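PDB 3AY8: glutathione S-transferase from Bombyx mori, which probably transfers glutathione to electrophilic substrates, as cytosolic glutathione transferases do, and works as a homodimer. Local coordinates for residues P14-L19 and M167-A172. Sequence-based numbering, arbitrary orientation.
Sequences PSRGAL and MSSILA
The guanidinium of Arg16 meets Ser169 edge-on: both OG and CB of the serine lie near the plane of the group, whereas Ser168 OG approaches Arg16 NH2 obliquely, at 3.4 Å. The one clear bond across the contact runs from Arg16 NH1 to Ser169 OG, 2.9 Å long and nearly straight at 166°, with the oxygen in the guanidinium plane. The chain of Arg16 is extended at chi2, and the bend at chi3 (-81°) turns the guanidinium so that its NH1 edge meets Ser169; the backbones stay well apart, 9.6 Å between the CA atoms of Arg16 and Ser169. On the serine side, OG of Ser169 stands beside its own backbone N, anti to the carbonyl carbon (chi1 -53°), where it also bonds to Ala165 O one helical turn back. Ser168 OG similarly bonds to Tyr164 O.

All three touching residues are buried, and the guanidinium is gripped by several acceptors: NE by Pro10 O, NH1 by Val11 O as well as the serine, NH2 by Asn199 OD1 and Ala165 O. These bonds hold the flat group against rotation and probably help to offset the cost of burying its charge. A leucine in place of Arg16 would probably deprive Ser169 OG and the carbonyls of Pro10 and Val11 of the donor group they share. The contact thus ties the first helix of the thioredoxin-like N-terminal domain to helix 158-173 of the all-helical C-terminal domain, a polar link across the domain interface of the cytosolic glutathione transferase fold.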
# COMPACT_ATOMS: atom_id res chain seq x y z
N PRO A 14 2.21 -8.90 7.55
CA PRO A 14 2.16 -7.49 7.99
C PRO A 14 2.33 -7.34 9.50
O PRO A 14 3.02 -6.43 9.95
CB PRO A 14 0.76 -7.03 7.53
CG PRO A 14 0.52 -7.87 6.29
CD PRO A 14 1.08 -9.24 6.67
N SER A 15 1.73 -8.23 10.28
CA SER A 15 1.94 -8.20 11.74
C SER A 15 3.41 -8.43 12.07
O SER A 15 3.98 -7.71 12.89
CB SER A 15 1.03 -9.22 12.45
OG SER A 15 0.84 -8.85 13.80
N ARG A 16 4.05 -9.37 11.38
CA ARG A 16 5.47 -9.63 11.58
C ARG A 16 6.35 -8.45 11.17
O ARG A 16 7.36 -8.17 11.81
CB ARG A 16 5.91 -10.93 10.89
CG ARG A 16 5.65 -12.19 11.75
CD ARG A 16 6.13 -13.47 11.05
NE ARG A 16 5.17 -13.97 10.06
CZ ARG A 16 5.31 -13.83 8.74
NH1 ARG A 16 4.39 -14.31 7.92
NH2 ARG A 16 6.39 -13.23 8.24
N GLY A 17 5.93 -7.73 10.12
CA GLY A 17 6.66 -6.54 9.65
C GLY A 17 6.66 -5.41 10.66
O GLY A 17 7.66 -4.70 10.82
N ALA A 18 5.53 -5.23 11.33
CA ALA A 18 5.42 -4.23 12.40
C ALA A 18 6.33 -4.59 13.59
O ALA A 18 7.03 -3.71 14.13
CB ALA A 18 3.97 -4.08 12.86
N LEU A 19 6.34 -5.86 13.99
CA LEU A 19 7.20 -6.29 15.11
C LEU A 19 8.68 -6.19 14.75
O LEU A 19 9.50 -5.71 15.55
CB LEU A 19 6.82 -7.70 15.60
CG LEU A 19 7.63 -8.26 16.79
CD1 LEU A 19 7.61 -7.36 18.02
CD2 LEU A 19 7.17 -9.68 17.16
N MET A 167 8.40 -11.37 2.05
CA MET A 167 9.20 -12.39 1.34
C MET A 167 9.37 -13.69 2.13
O MET A 167 9.30 -14.77 1.57
CB MET A 167 10.59 -11.83 0.97
CG MET A 167 10.60 -10.91 -0.22
SD MET A 167 9.81 -11.62 -1.68
CE MET A 167 10.72 -13.16 -1.94
N SER A 168 9.60 -13.57 3.43
CA SER A 168 9.73 -14.77 4.28
C SER A 168 8.44 -15.60 4.27
O SER A 168 8.48 -16.84 4.35
CB SER A 168 10.17 -14.40 5.70
OG SER A 168 9.21 -13.59 6.36
N SER A 169 7.29 -14.93 4.14
CA SER A 169 5.99 -15.59 4.05
C SER A 169 5.86 -16.50 2.82
O SER A 169 5.52 -17.68 2.96
CB SER A 169 4.88 -14.53 4.04
OG SER A 169 5.01 -13.65 5.14
N ILE A 170 6.15 -15.97 1.63
CA ILE A 170 6.02 -16.78 0.42
C ILE A 170 7.16 -17.82 0.33
O ILE A 170 6.93 -18.94 -0.11
CB ILE A 170 5.90 -15.91 -0.88
CG1 ILE A 170 5.31 -16.73 -2.04
CG2 ILE A 170 7.25 -15.25 -1.25
CD1 ILE A 170 3.85 -17.23 -1.83
N LEU A 171 8.36 -17.44 0.77
CA LEU A 171 9.48 -18.38 0.78
C LEU A 171 9.19 -19.59 1.68
O LEU A 171 9.63 -20.70 1.37
CB LEU A 171 10.81 -17.70 1.18
CG LEU A 171 11.42 -16.73 0.16
CD1 LEU A 171 12.66 -16.01 0.72
CD2 LEU A 171 11.74 -17.42 -1.17
N ALA A 172 8.45 -19.39 2.77
CA ALA A 172 8.09 -20.51 3.66
C ALA A 172 7.01 -21.41 3.06
O ALA A 172 6.93 -22.59 3.39
CB ALA A 172 7.67 -20.00 5.04